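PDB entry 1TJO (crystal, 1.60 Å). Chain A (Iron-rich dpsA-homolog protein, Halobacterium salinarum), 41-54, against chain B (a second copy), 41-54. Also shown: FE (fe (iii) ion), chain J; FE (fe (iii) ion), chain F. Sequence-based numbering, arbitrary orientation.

Chain A 41-54: VYVLYHQLKKHHWN
Chain B 41-54: VYVLYHQLKKHHWN

Both stretches are helical throughout, phi/psi near -65/-40, and each helix begins earlier in its chain. Backbone N bonds O four residues back, as Tyr A45 N to Val A41 O at 2.8 Å. The axes run roughly antiparallel, at 147°, with a closest approach of 14.2 Å. Ring side chains span the gap. Tyr A42 CA lies 10.0 Å from His B46 CA, and His A46 CA 10.1 Å from Tyr B42 CA.

Tyr A42 points toward chain B (chi1 -106°, between wells; chi2 132°). Its side chain sits among Tyr B45, His B46, Lys B49 and Trp B53. The His B46 edge meets its face, C-H against pi cloud, centroids 4.6 Å apart, planes at 70°. Trp B53 CH2 lies 3.9 Å from Tyr A42 CE1, at the ring edge. Tyr A42 OH hydrogen-bonds Tyr B45 OH at 2.8 Å; water 1 bonds Tyr A42 OH at 2.6 Å and, weakly, Lys B49 NZ at 3.2 Å.

Tyr A45 (t, chi2 79°) returns the pairing: Tyr A45 OH hydrogen-bonds Tyr B42 OH at 2.7 Å. His A46 (m, chi2 -70°) starts sideways, but its end comes nearer. Its edge meets the Tyr B42 face (4.7 Å, 69°). His A46 NE2 and His B46 NE2 share a nearly linear 2.8 Å hydrogen bond; either could donate.

Lys A49 (mmm, chi4 -138°, between wells) places CG 3.8 Å from Tyr B42 OH. His A52 (t) is out of reach of chain B; His A52 NE2 binds FE of chain J at 2.2 Å. Trp A53 (m, chi2 -32°) places CH2 3.9 Å from Tyr B42 CE1, at that ring's edge.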

# COMPACT_ATOMS: atom_id res chain seq x y z
N VAL A 41 -19.30 13.32 24.63
CA VAL A 41 -18.17 12.93 23.78
C VAL A 41 -17.82 14.07 22.83
O VAL A 41 -16.65 14.29 22.56
CB VAL A 41 -18.43 11.60 23.06
CG1 VAL A 41 -17.37 11.34 22.03
CG2 VAL A 41 -18.46 10.46 24.03
N TYR A 42 -18.81 14.82 22.34
CA TYR A 42 -18.51 15.95 21.47
C TYR A 42 -17.88 17.15 22.21
O TYR A 42 -17.03 17.83 21.66
CB TYR A 42 -19.69 16.38 20.59
CG TYR A 42 -19.48 15.97 19.12
CD1 TYR A 42 -20.48 15.34 18.43
CD2 TYR A 42 -18.31 16.29 18.45
CE1 TYR A 42 -20.32 14.98 17.12
CE2 TYR A 42 -18.14 15.93 17.13
CZ TYR A 42 -19.15 15.28 16.48
OH TYR A 42 -19.00 14.89 15.14
N VAL A 43 -18.26 17.36 23.47
CA VAL A 43 -17.58 18.33 24.31
C VAL A 43 -16.12 17.91 24.54
O VAL A 43 -15.22 18.72 24.43
CB VAL A 43 -18.31 18.65 25.65
CG1 VAL A 43 -19.63 19.38 25.36
CG2 VAL A 43 -18.57 17.47 26.41
N LEU A 44 -15.89 16.61 24.78
CA LEU A 44 -14.56 16.06 24.93
C LEU A 44 -13.75 16.31 23.66
O LEU A 44 -12.64 16.80 23.71
CB LEU A 44 -14.62 14.56 25.25
CG LEU A 44 -13.25 13.87 25.25
CD1 LEU A 44 -12.38 14.44 26.36
CD2 LEU A 44 -13.45 12.35 25.31
N TYR A 45 -14.35 15.95 22.54
CA TYR A 45 -13.70 16.15 21.24
C TYR A 45 -13.23 17.60 21.10
O TYR A 45 -12.05 17.89 20.71
CB TYR A 45 -14.68 15.84 20.11
CG TYR A 45 -14.27 16.37 18.73
CD1 TYR A 45 -13.35 15.71 17.97
CD2 TYR A 45 -14.85 17.52 18.24
CE1 TYR A 45 -12.99 16.20 16.72
CE2 TYR A 45 -14.49 18.05 17.04
CZ TYR A 45 -13.59 17.37 16.26
OH TYR A 45 -13.25 17.89 15.02
N HIS A 46 -14.14 18.54 21.38
CA HIS A 46 -13.79 19.95 21.18
C HIS A 46 -12.71 20.45 22.14
O HIS A 46 -11.86 21.27 21.77
CB HIS A 46 -15.03 20.84 21.25
CG HIS A 46 -15.73 20.91 19.94
ND1 HIS A 46 -15.19 21.57 18.86
CD2 HIS A 46 -16.90 20.36 19.50
CE1 HIS A 46 -16.01 21.45 17.83
NE2 HIS A 46 -17.04 20.72 18.18
N GLN A 47 -12.67 19.89 23.35
CA GLN A 47 -11.66 20.29 24.32
C GLN A 47 -10.30 19.64 24.04
O GLN A 47 -9.26 20.26 24.22
CB GLN A 47 -12.09 19.93 25.71
CG GLN A 47 -11.20 20.58 26.76
CD GLN A 47 -11.91 20.82 28.09
OE1 GLN A 47 -12.76 21.70 28.19
NE2 GLN A 47 -11.56 20.03 29.11
N LEU A 48 -10.33 18.43 23.49
CA LEU A 48 -9.11 17.77 23.04
C LEU A 48 -8.52 18.56 21.89
O LEU A 48 -7.30 18.77 21.81
CB LEU A 48 -9.38 16.33 22.62
CG LEU A 48 -9.72 15.36 23.74
CD1 LEU A 48 -10.15 14.04 23.21
CD2 LEU A 48 -8.57 15.14 24.71
N LYS A 49 -9.38 18.99 20.97
CA LYS A 49 -8.94 19.85 19.87
C LYS A 49 -8.30 21.11 20.39
O LYS A 49 -7.23 21.45 19.98
CB LYS A 49 -10.08 20.20 18.92
CG LYS A 49 -10.55 19.07 17.99
CD LYS A 49 -9.45 18.51 17.19
CE LYS A 49 -9.06 19.33 16.05
NZ LYS A 49 -8.81 18.42 14.80
N LYS A 50 -8.94 21.79 21.34
CA LYS A 50 -8.36 22.98 21.95
C LYS A 50 -6.96 22.71 22.48
O LYS A 50 -6.04 23.46 22.25
CB LYS A 50 -9.22 23.40 23.13
CG LYS A 50 -8.66 24.58 23.85
CD LYS A 50 -9.61 24.96 24.98
CE LYS A 50 -9.09 26.17 25.70
NZ LYS A 50 -9.87 26.56 26.92
N HIS A 51 -6.83 21.66 23.26
CA HIS A 51 -5.53 21.34 23.86
C HIS A 51 -4.47 20.95 22.83
O HIS A 51 -3.31 21.35 23.01
CB HIS A 51 -5.72 20.31 24.95
CG HIS A 51 -6.59 20.82 26.07
ND1 HIS A 51 -7.20 19.99 26.98
CD2 HIS A 51 -6.94 22.08 26.40
CE1 HIS A 51 -7.90 20.74 27.83
NE2 HIS A 51 -7.76 22.01 27.50
N HIS A 52 -4.85 20.16 21.82
CA HIS A 52 -4.03 19.89 20.62
C HIS A 52 -3.51 21.18 19.95
O HIS A 52 -2.36 21.31 19.69
CB HIS A 52 -4.89 19.03 19.69
CG HIS A 52 -4.44 18.93 18.27
ND1 HIS A 52 -3.43 18.08 17.88
CD2 HIS A 52 -4.96 19.46 17.14
CE1 HIS A 52 -3.34 18.09 16.56
NE2 HIS A 52 -4.24 18.94 16.08
N TRP A 53 -4.38 22.17 19.75
CA TRP A 53 -3.98 23.39 19.11
C TRP A 53 -3.01 24.19 19.95
O TRP A 53 -2.08 24.79 19.42
CB TRP A 53 -5.22 24.24 18.81
CG TRP A 53 -6.22 23.64 17.84
CD1 TRP A 53 -5.97 22.80 16.74
CD2 TRP A 53 -7.62 23.86 17.85
NE1 TRP A 53 -7.15 22.48 16.14
CE2 TRP A 53 -8.17 23.12 16.77
CE3 TRP A 53 -8.46 24.60 18.64
CZ2 TRP A 53 -9.52 23.15 16.48
CZ3 TRP A 53 -9.80 24.62 18.35
CH2 TRP A 53 -10.31 23.89 17.30
N ASN A 54 -3.22 24.22 21.26
CA ASN A 54 -2.60 25.22 22.10
C ASN A 54 -1.37 24.69 22.84
O ASN A 54 -0.60 25.48 23.36
CB ASN A 54 -3.62 25.77 23.10
CG ASN A 54 -4.64 26.70 22.46
OD1 ASN A 54 -4.28 27.63 21.78
ND2 ASN A 54 -5.91 26.43 22.66
N VAL B 41 -17.04 27.56 10.09
CA VAL B 41 -16.66 26.26 9.53
C VAL B 41 -16.99 25.12 10.51
O VAL B 41 -17.43 24.04 10.07
CB VAL B 41 -15.18 26.20 9.12
CG1 VAL B 41 -14.79 24.80 8.71
CG2 VAL B 41 -14.89 27.17 7.93
N TYR B 42 -16.88 25.34 11.83
CA TYR B 42 -17.24 24.30 12.75
C TYR B 42 -18.75 24.13 12.85
O TYR B 42 -19.21 23.00 13.08
CB TYR B 42 -16.58 24.47 14.14
CG TYR B 42 -15.53 23.42 14.41
CD1 TYR B 42 -14.30 23.74 14.90
CD2 TYR B 42 -15.81 22.06 14.22
CE1 TYR B 42 -13.36 22.76 15.17
CE2 TYR B 42 -14.85 21.09 14.44
CZ TYR B 42 -13.63 21.46 14.93
OH TYR B 42 -12.64 20.52 15.21
N VAL B 43 -19.54 25.22 12.76
CA VAL B 43 -20.99 25.08 12.65
C VAL B 43 -21.38 24.31 11.41
O VAL B 43 -22.21 23.43 11.49
CB VAL B 43 -21.79 26.42 12.82
CG1 VAL B 43 -21.64 26.92 14.23
CG2 VAL B 43 -21.40 27.45 11.90
N LEU B 44 -20.73 24.59 10.29
CA LEU B 44 -20.89 23.87 9.06
C LEU B 44 -20.59 22.37 9.27
O LEU B 44 -21.43 21.51 8.92
CB LEU B 44 -19.99 24.41 7.95
CG LEU B 44 -20.02 23.64 6.64
CD1 LEU B 44 -21.43 23.65 6.09
CD2 LEU B 44 -19.00 24.21 5.70
N TYR B 45 -19.45 22.06 9.87
CA TYR B 45 -19.14 20.66 10.24
C TYR B 45 -20.22 19.94 11.00
O TYR B 45 -20.63 18.85 10.60
CB TYR B 45 -17.79 20.62 10.99
CG TYR B 45 -17.54 19.36 11.70
CD1 TYR B 45 -16.96 18.26 11.06
CD2 TYR B 45 -17.82 19.24 13.04
CE1 TYR B 45 -16.69 17.12 11.77
CE2 TYR B 45 -17.59 18.10 13.76
CZ TYR B 45 -17.02 17.02 13.13
OH TYR B 45 -16.75 15.88 13.83
N HIS B 46 -20.77 20.59 12.04
CA HIS B 46 -21.75 19.96 12.87
C HIS B 46 -23.05 19.73 12.14
O HIS B 46 -23.69 18.71 12.32
CB HIS B 46 -21.90 20.70 14.21
CG HIS B 46 -20.89 20.25 15.22
ND1 HIS B 46 -20.95 19.02 15.83
CD2 HIS B 46 -19.78 20.86 15.71
CE1 HIS B 46 -19.92 18.88 16.66
NE2 HIS B 46 -19.20 19.99 16.60
N GLN B 47 -23.41 20.65 11.28
CA GLN B 47 -24.66 20.53 10.49
C GLN B 47 -24.50 19.51 9.34
O GLN B 47 -25.42 18.74 9.06
CB GLN B 47 -25.12 21.88 9.96
CG GLN B 47 -26.47 21.81 9.32
CD GLN B 47 -27.25 23.10 9.39
OE1 GLN B 47 -27.57 23.59 10.50
NE2 GLN B 47 -27.46 23.72 8.24
N LEU B 48 -23.33 19.45 8.72
CA LEU B 48 -23.04 18.39 7.75
C LEU B 48 -23.12 17.01 8.42
O LEU B 48 -23.65 16.06 7.86
CB LEU B 48 -21.68 18.59 7.13
CG LEU B 48 -21.58 19.83 6.24
CD1 LEU B 48 -20.15 19.98 5.85
CD2 LEU B 48 -22.44 19.65 5.02
N LYS B 49 -22.58 16.90 9.65
CA LYS B 49 -22.70 15.66 10.42
C LYS B 49 -24.14 15.31 10.62
O LYS B 49 -24.54 14.15 10.47
CB LYS B 49 -21.95 15.72 11.75
CG LYS B 49 -20.45 15.69 11.62
CD LYS B 49 -19.89 14.46 10.96
CE LYS B 49 -19.92 13.25 11.75
NZ LYS B 49 -18.66 12.36 11.42
N LYS B 50 -24.92 16.29 11.04
CA LYS B 50 -26.36 16.10 11.27
C LYS B 50 -27.02 15.54 10.07
O LYS B 50 -27.72 14.53 10.16
CB LYS B 50 -27.01 17.42 11.59
CG LYS B 50 -28.48 17.32 11.90
CD LYS B 50 -29.09 18.69 11.96
CE LYS B 50 -30.60 18.59 12.16
NZ LYS B 50 -31.25 19.91 12.55
N HIS B 51 -26.78 16.16 8.92
CA HIS B 51 -27.40 15.73 7.68
C HIS B 51 -26.88 14.35 7.23
O HIS B 51 -27.65 13.53 6.76
CB HIS B 51 -27.26 16.80 6.63
CG HIS B 51 -27.93 18.07 7.02
ND1 HIS B 51 -27.64 19.30 6.46
CD2 HIS B 51 -28.86 18.30 7.97
CE1 HIS B 51 -28.40 20.21 7.03
NE2 HIS B 51 -29.15 19.64 7.95
N HIS B 52 -25.60 14.08 7.48
CA HIS B 52 -24.99 12.76 7.22
C HIS B 52 -25.70 11.69 8.04
O HIS B 52 -26.07 10.62 7.53
CB HIS B 52 -23.51 12.89 7.60
CG HIS B 52 -22.77 11.61 7.83
ND1 HIS B 52 -22.33 10.80 6.80
CD2 HIS B 52 -22.27 11.08 8.97
CE1 HIS B 52 -21.63 9.80 7.31
NE2 HIS B 52 -21.56 9.96 8.62
N TRP B 53 -25.93 11.96 9.31
CA TRP B 53 -26.55 10.96 10.19
C TRP B 53 -27.98 10.67 9.78
O TRP B 53 -28.44 9.50 9.85
CB TRP B 53 -26.53 11.44 11.63
CG TRP B 53 -25.18 11.61 12.23
CD1 TRP B 53 -24.01 10.91 11.95
CD2 TRP B 53 -24.82 12.58 13.23
NE1 TRP B 53 -22.99 11.42 12.71
CE2 TRP B 53 -23.45 12.42 13.52
CE3 TRP B 53 -25.54 13.54 13.93
CZ2 TRP B 53 -22.77 13.23 14.44
CZ3 TRP B 53 -24.87 14.32 14.86
CH2 TRP B 53 -23.52 14.14 15.13
N ASN B 54 -28.71 11.72 9.40
CA ASN B 54 -30.17 11.63 9.28
C ASN B 54 -30.70 11.38 7.90
O ASN B 54 -31.91 11.07 7.74
CB ASN B 54 -30.84 12.87 9.82
CG ASN B 54 -30.77 13.00 11.31
OD1 ASN B 54 -31.33 12.19 12.03
ND2 ASN B 54 -30.18 14.07 11.79
FE FE J . -4.45 19.59 14.00
FE FE F . -20.68 8.56 10.08
O HOH W 1 -18.65 12.37 14.57
O HOH W 2 -10.58 20.54 13.51
O HOH W 3 -18.68 9.49 9.65
O HOH W 4 -20.17 7.12 8.88
O HOH W 5 -2.90 18.61 13.29
O HOH W 6 -5.57 17.63 13.54